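Local structure of Tlr1789 protein (Thermosynechococcus elongatus, 2X8X) at residues A[128-133]-A[188-193]; A[208-213]-A[229-234]. The protein probably helps insert or transport beta-barrel proteins at the cyanobacterial outer membrane, this chain being its N-terminal region of POTRA domains. All blocks are in the same frame, centred on the assembly; numbering follows the deposited sequence.

Contact 1: residues A[128-133]-A[188-193]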
loop_
_atom_site.group_PDB
_atom_site.type_symbol
_atom_site.label_atom_id
_atom_site.label_comp_id
_atom_site.label_asym_id
_atom_site.label_seq_id
_atom_site.Cartn_x
_atom_site.Cartn_y
_atom_site.Cartn_z
ATOM N N TYR A 128 0.034 -15.140 -3.668
ATOM C CA TYR A 128 -1.061 -14.654 -2.803
ATOM C C TYR A 128 -1.721 -13.529 -3.532
ATOM O O TYR A 128 -1.489 -12.335 -3.239
ATOM C CB TYR A 128 -0.537 -14.204 -1.449
ATOM C CG TYR A 128 0.190 -15.311 -0.736
ATOM C CD1 TYR A 128 -0.516 -16.401 -0.169
ATOM C CD2 TYR A 128 1.579 -15.282 -0.625
ATOM C CE1 TYR A 128 0.159 -17.421 0.486
ATOM C CE2 TYR A 128 2.270 -16.328 0.027
ATOM C CZ TYR A 128 1.549 -17.382 0.560
ATOM O OH TYR A 128 2.211 -18.368 1.240
ATOM N N ILE A 129 -2.513 -13.909 -4.520
ATOM C CA ILE A 129 -3.092 -12.962 -5.480
ATOM C C ILE A 129 -3.872 -11.802 -4.916
ATOM O O ILE A 129 -3.966 -10.755 -5.587
ATOM C CB ILE A 129 -4.117 -13.603 -6.514
ATOM C CG1 ILE A 129 -5.005 -14.665 -5.843
ATOM C CG2 ILE A 129 -3.487 -13.982 -7.829
ATOM C CD1 ILE A 129 -6.432 -14.654 -6.454
ATOM N N LEU A 130 -4.490 -11.966 -3.746
ATOM C CA LEU A 130 -5.325 -10.883 -3.171
ATOM C C LEU A 130 -4.519 -9.950 -2.241
ATOM O O LEU A 130 -5.003 -8.913 -1.865
ATOM C CB LEU A 130 -6.514 -11.451 -2.365
ATOM C CG LEU A 130 -7.565 -12.290 -3.115
ATOM C CD1 LEU A 130 -8.643 -12.726 -2.115
ATOM C CD2 LEU A 130 -8.240 -11.553 -4.335
ATOM N N GLY A 131 -3.341 -10.366 -1.827
ATOM C CA GLY A 131 -2.662 -9.710 -0.731
ATOM C C GLY A 131 -2.162 -8.313 -1.064
ATOM O O GLY A 131 -1.603 -8.113 -2.151
ATOM N N GLN A 132 -2.283 -7.341 -0.160
ATOM C CA GLN A 132 -1.720 -6.004 -0.518
ATOM C C GLN A 132 -1.775 -5.198 0.758
ATOM O O GLN A 132 -2.547 -5.557 1.667
ATOM C CB GLN A 132 -2.598 -5.277 -1.549
ATOM C CG GLN A 132 -4.015 -5.056 -0.964
ATOM C CD GLN A 132 -4.981 -4.309 -1.941
ATOM O OE1 GLN A 132 -4.566 -3.779 -2.952
ATOM N NE2 GLN A 132 -6.270 -4.308 -1.629
ATOM N N VAL A 133 -1.018 -4.092 0.776
ATOM C CA VAL A 133 -1.073 -3.074 1.837
ATOM C C VAL A 133 -2.359 -2.327 1.629
ATOM O O VAL A 133 -2.744 -2.099 0.476
ATOM C CB VAL A 133 0.149 -2.135 1.716
ATOM C CG1 VAL A 133 0.086 -0.932 2.677
ATOM C CG2 VAL A 133 1.394 -2.936 2.027
ATOM N N VAL A 188 -6.602 -20.325 5.682
ATOM C CA VAL A 188 -5.363 -20.198 4.894
ATOM C C VAL A 188 -5.500 -18.858 4.162
ATOM O O VAL A 188 -6.619 -18.325 4.044
ATOM C CB VAL A 188 -5.177 -21.318 3.844
ATOM C CG1 VAL A 188 -5.285 -22.688 4.513
ATOM C CG2 VAL A 188 -6.253 -21.179 2.705
ATOM N N VAL A 189 -4.375 -18.299 3.708
ATOM C CA VAL A 189 -4.379 -17.133 2.849
ATOM C C VAL A 189 -4.493 -17.667 1.398
ATOM O O VAL A 189 -3.700 -18.480 0.957
ATOM C CB VAL A 189 -3.021 -16.377 2.934
ATOM C CG1 VAL A 189 -3.024 -15.193 2.042
ATOM C CG2 VAL A 189 -2.685 -16.000 4.374
ATOM N N LEU A 190 -5.486 -17.197 0.686
ATOM C CA LEU A 190 -5.737 -17.628 -0.715
ATOM C C LEU A 190 -4.485 -17.542 -1.614
ATOM O O LEU A 190 -3.826 -16.480 -1.724
ATOM C CB LEU A 190 -6.914 -16.791 -1.282
ATOM C CG LEU A 190 -7.445 -17.199 -2.672
ATOM C CD1 LEU A 190 -8.127 -18.543 -2.488
ATOM C CD2 LEU A 190 -8.475 -16.196 -3.152
ATOM N N ASN A 191 -4.143 -18.663 -2.268
ATOM C CA ASN A 191 -2.993 -18.667 -3.143
ATOM C C ASN A 191 -3.382 -19.294 -4.461
ATOM O O ASN A 191 -3.942 -20.360 -4.478
ATOM C CB ASN A 191 -1.878 -19.473 -2.539
ATOM C CG ASN A 191 -0.620 -19.363 -3.327
ATOM O OD1 ASN A 191 -0.547 -19.781 -4.485
ATOM N ND2 ASN A 191 0.385 -18.766 -2.715
ATOM N N GLN A 192 -3.078 -18.616 -5.557
ATOM C CA GLN A 192 -3.638 -18.997 -6.864
ATOM C C GLN A 192 -3.047 -20.309 -7.362
ATOM O O GLN A 192 -3.708 -21.025 -8.143
ATOM C CB GLN A 192 -3.472 -17.826 -7.856
ATOM C CG GLN A 192 -3.875 -18.120 -9.256
ATOM C CD GLN A 192 -2.656 -18.127 -10.149
ATOM O OE1 GLN A 192 -1.842 -17.167 -10.110
ATOM N NE2 GLN A 192 -2.500 -19.198 -10.955
ATOM N N LYS A 193 -1.846 -20.632 -6.868
ATOM C CA LYS A 193 -1.118 -21.875 -7.161
ATOM C C LYS A 193 -1.825 -23.046 -6.506
ATOM O O LYS A 193 -1.988 -24.114 -7.110
ATOM C CB LYS A 193 0.304 -21.801 -6.571
ATOM C CG LYS A 193 1.421 -21.510 -7.529
ATOM C CD LYS A 193 1.092 -20.348 -8.468
ATOM C CE LYS A 193 1.295 -20.772 -9.929
ATOM N NZ LYS A 193 2.038 -19.678 -10.609
HETATM O O HOH W 1 -4.051 -13.783 -1.541
#

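Contact 2: residues A[208-213]-A[229-234]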
loop_
_atom_site.group_PDB
_atom_site.type_symbol
_atom_site.label_atom_id
_atom_site.label_comp_id
_atom_site.label_asym_id
_atom_site.label_seq_id
_atom_site.Cartn_x
_atom_site.Cartn_y
_atom_site.Cartn_z
ATOM N N PHE A 208 -17.132 -34.252 -11.922
ATOM C CA PHE A 208 -17.682 -32.921 -12.209
ATOM C C PHE A 208 -17.503 -32.494 -13.647
ATOM O O PHE A 208 -16.419 -32.635 -14.205
ATOM C CB PHE A 208 -17.048 -31.831 -11.285
ATOM C CG PHE A 208 -16.997 -32.260 -9.865
ATOM C CD1 PHE A 208 -18.199 -32.552 -9.180
ATOM C CD2 PHE A 208 -15.777 -32.505 -9.253
ATOM C CE1 PHE A 208 -18.173 -32.991 -7.855
ATOM C CE2 PHE A 208 -15.712 -32.952 -7.924
ATOM C CZ PHE A 208 -16.890 -33.194 -7.228
ATOM N N GLU A 209 -18.572 -31.948 -14.215
ATOM C CA GLU A 209 -18.512 -31.421 -15.540
ATOM C C GLU A 209 -17.814 -30.066 -15.559
ATOM O O GLU A 209 -17.126 -29.712 -16.526
ATOM C CB GLU A 209 -19.936 -31.378 -16.124
ATOM C CG GLU A 209 -20.531 -32.785 -16.136
ATOM C CD GLU A 209 -21.771 -32.925 -17.026
ATOM O OE1 GLU A 209 -22.343 -31.880 -17.432
ATOM O OE2 GLU A 209 -22.188 -34.087 -17.309
ATOM N N ASP A 210 -17.948 -29.308 -14.472
ATOM C CA ASP A 210 -17.354 -27.977 -14.424
ATOM C C ASP A 210 -17.181 -27.669 -12.974
ATOM O O ASP A 210 -17.980 -28.073 -12.112
ATOM C CB ASP A 210 -18.304 -26.957 -15.092
ATOM C CG ASP A 210 -17.680 -25.521 -15.261
ATOM O OD1 ASP A 210 -16.443 -25.402 -15.473
ATOM O OD2 ASP A 210 -18.464 -24.504 -15.201
ATOM N N VAL A 211 -16.106 -26.990 -12.676
ATOM C CA VAL A 211 -15.985 -26.369 -11.356
ATOM C C VAL A 211 -15.516 -24.951 -11.591
ATOM O O VAL A 211 -14.474 -24.789 -12.180
ATOM C CB VAL A 211 -14.916 -27.096 -10.496
ATOM C CG1 VAL A 211 -14.772 -26.364 -9.144
ATOM C CG2 VAL A 211 -15.226 -28.570 -10.298
ATOM N N GLN A 212 -16.235 -23.922 -11.136
ATOM C CA GLN A 212 -15.746 -22.564 -11.260
ATOM C C GLN A 212 -15.540 -21.924 -9.884
ATOM O O GLN A 212 -16.342 -22.081 -8.969
ATOM C CB GLN A 212 -16.699 -21.682 -12.092
ATOM C CG GLN A 212 -16.767 -21.978 -13.618
ATOM C CD GLN A 212 -15.416 -21.757 -14.392
ATOM O OE1 GLN A 212 -14.661 -20.816 -14.127
ATOM N NE2 GLN A 212 -15.133 -22.649 -15.355
ATOM N N VAL A 213 -14.480 -21.150 -9.741
ATOM C CA VAL A 213 -14.176 -20.535 -8.442
ATOM C C VAL A 213 -14.683 -19.097 -8.466
ATOM O O VAL A 213 -14.426 -18.404 -9.428
ATOM C CB VAL A 213 -12.649 -20.531 -8.163
ATOM C CG1 VAL A 213 -12.379 -19.822 -6.875
ATOM C CG2 VAL A 213 -12.129 -21.951 -8.002
ATOM N N ASN A 229 -18.548 -23.273 -7.686
ATOM C CA ASN A 229 -19.782 -23.460 -8.389
ATOM C C ASN A 229 -19.551 -24.733 -9.180
ATOM O O ASN A 229 -18.675 -24.768 -10.092
ATOM C CB ASN A 229 -20.018 -22.286 -9.334
ATOM C CG ASN A 229 -20.423 -21.008 -8.578
ATOM O OD1 ASN A 229 -21.393 -21.024 -7.888
ATOM N ND2 ASN A 229 -19.612 -19.957 -8.644
ATOM N N ILE A 230 -20.326 -25.757 -8.836
ATOM C CA ILE A 230 -20.014 -27.094 -9.276
ATOM C C ILE A 230 -21.154 -27.680 -10.017
ATOM O O ILE A 230 -22.253 -27.666 -9.492
ATOM C CB ILE A 230 -19.724 -28.013 -8.041
ATOM C CG1 ILE A 230 -18.491 -27.529 -7.260
ATOM C CG2 ILE A 230 -19.493 -29.464 -8.494
ATOM C CD1 ILE A 230 -18.370 -28.279 -5.888
ATOM N N LYS A 231 -20.890 -28.202 -11.229
ATOM C CA LYS A 231 -21.860 -28.971 -12.003
ATOM C C LYS A 231 -21.399 -30.423 -12.059
ATOM O O LYS A 231 -20.382 -30.710 -12.681
ATOM C CB LYS A 231 -22.058 -28.369 -13.410
ATOM C CG LYS A 231 -22.492 -26.874 -13.428
ATOM C CD LYS A 231 -22.757 -26.253 -14.816
ATOM C CE LYS A 231 -22.480 -24.721 -14.696
ATOM N NZ LYS A 231 -23.099 -23.814 -15.702
ATOM N N GLU A 232 -22.126 -31.312 -11.363
ATOM C CA GLU A 232 -21.844 -32.751 -11.273
ATOM C C GLU A 232 -22.329 -33.450 -12.535
ATOM O O GLU A 232 -23.271 -32.971 -13.161
ATOM C CB GLU A 232 -22.543 -33.381 -10.067
ATOM C CG GLU A 232 -22.029 -32.850 -8.719
ATOM C CD GLU A 232 -22.638 -33.576 -7.522
ATOM O OE1 GLU A 232 -23.650 -33.091 -6.969
ATOM O OE2 GLU A 232 -22.098 -34.638 -7.142
ATOM N N ARG A 233 -21.676 -34.542 -12.920
ATOM C CA ARG A 233 -22.099 -35.349 -14.114
ATOM C C ARG A 233 -23.352 -36.057 -13.700
ATOM O O ARG A 233 -23.350 -36.681 -12.642
ATOM C CB ARG A 233 -21.118 -36.492 -14.387
ATOM C CG ARG A 233 -19.836 -36.165 -15.004
ATOM C CD ARG A 233 -18.850 -37.327 -14.791
ATOM N NE ARG A 233 -19.270 -38.576 -15.400
ATOM C CZ ARG A 233 -18.966 -39.799 -14.961
ATOM N NH1 ARG A 233 -18.214 -40.003 -13.891
ATOM N NH2 ARG A 233 -19.417 -40.835 -15.627
ATOM N N ASN A 234 -24.413 -36.015 -14.493
ATOM C CA ASN A 234 -25.671 -36.664 -14.043
ATOM C C ASN A 234 -25.530 -38.194 -13.797
ATOM O O ASN A 234 -24.450 -38.778 -13.983
ATOM C CB ASN A 234 -26.852 -36.326 -14.980
ATOM C CG ASN A 234 -28.224 -36.223 -14.227
ATOM O OD1 ASN A 234 -28.312 -35.720 -13.091
ATOM N ND2 ASN A 234 -29.289 -36.699 -14.886
HETATM O O HOH W 2 -19.914 -24.244 -12.570
#

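Contact 1: residues A[128-133]-A[188-193]
The aromatic side of the contact is built on Y128, whose ring takes the amide of N191 over one face. ND2 does the touching, 3.5 Å from Y128 CE1 and displaced from the ring centre toward the rim, and the amide and ring planes stand 81° apart. Chi1 of -58° sets Y128 CG anti to the carbonyl carbon, and chi2 turns the ring so that its face meets the amide. V189 meets the same ring obliquely, CG1 lying 3.6 Å from Y128 CD1, while the carbonyl O of V189 sits in the ring plane at its edge. N191 has further duties that fix its rotation: ND2 donates to N126 O, and OD1, at the N-cap of helix 192-205, accepts from K193 N at 2.8 Å.

Aliphatic packing continues along the type I turn 128-131. L130 CD1 comes within 3.6 Å of L190 CD2, the two leucines crossing at a slant, and both also touch L215 of strand 208-217. I129 instead crosses Q192 at about a right angle, its CG2 3.8 Å from Q192 CB.

Two neighbouring POTRA domains meet here. Residues 128-133, in the second POTRA repeat, form the turn after helix 109-125 and lead into strand 132-139; residues 188-193, in the third, lead into helix 192-205, so the contact belongs to the interface between successive domains.

Polar contacts centre on the carbonyl of L190. Its O receives a CA-H...O contact from Y128 CA at 3.5 Å, with an angle of 156° at the hydrogen. A water bridges the same oxygen to the turn, donating to L190 O at 2.7 Å and accepting from L130 N at 2.9 Å. The backbone bond between Q192 and G127 adds a direct link just before the turn.

Contact 2: residues A[208-213]-A[229-234]
F208 packs on I230 beside a classic beta bulge in the antiparallel hairpin of the third POTRA domain, strands 208-217 and 224-232. CD1 of F208 approaches I230 CG2 obliquely at 3.4 Å, and the CG of E232 lies at the ring edge, in its plane. In the bulge E209 and D210 both face K231: K231 O accepts from E209 N at 2.7 Å, and weakly from D210 N at 3.3 Å. K231 N returns a bond to D210 O at 3.0 Å, closing the bulge; beyond it Q212 and N229 exchange two backbone bonds. Near the bulge, the side chain of E209 crosses that of R233 at about a right angle, CG to CG.

The faces differ in character. V211 and I230 share one, where V211 also touches L199 of helix 192-205 and I230 touches F161 of the adjoining strand. D210, Q212, N229 and K231 occupy the other; D210 and K231 point the same way, but D210 OD2 and K231 NZ remain 4.7 Å apart. A water on this face donates to N229 O and D210 OD2.

Farther out, R233 NH1 bonds to G206 O, and the carboxylate of E232, at the end of the strand, accepts from R172 N and T173 N. D210 itself is held by Q212, whose bend at chi2 (-63°) turns CD back; NE2 donates to D210 OD1 at 3.1 Å, on the syn lone pair.

Contact 1 comes first along the chain and closes before contact 2 opens; their centres are 24 Å apart and their nearest atoms about 6 Å, without touching. Helix 192-205 spans the gap: it begins within contact 1, and the strand that follows it, 208-217, opens contact 2. This strand then runs back, so that its L215 packs against contact 1. Helix 192-205 and the sheet holding strand 208-217 thus serve both an interface with the preceding POTRA domain and an internal hairpin near the end of the chain. Such a chain of POTRA domains, as in other Omp85 proteins, is expected to lead onward to the membrane-embedded barrel.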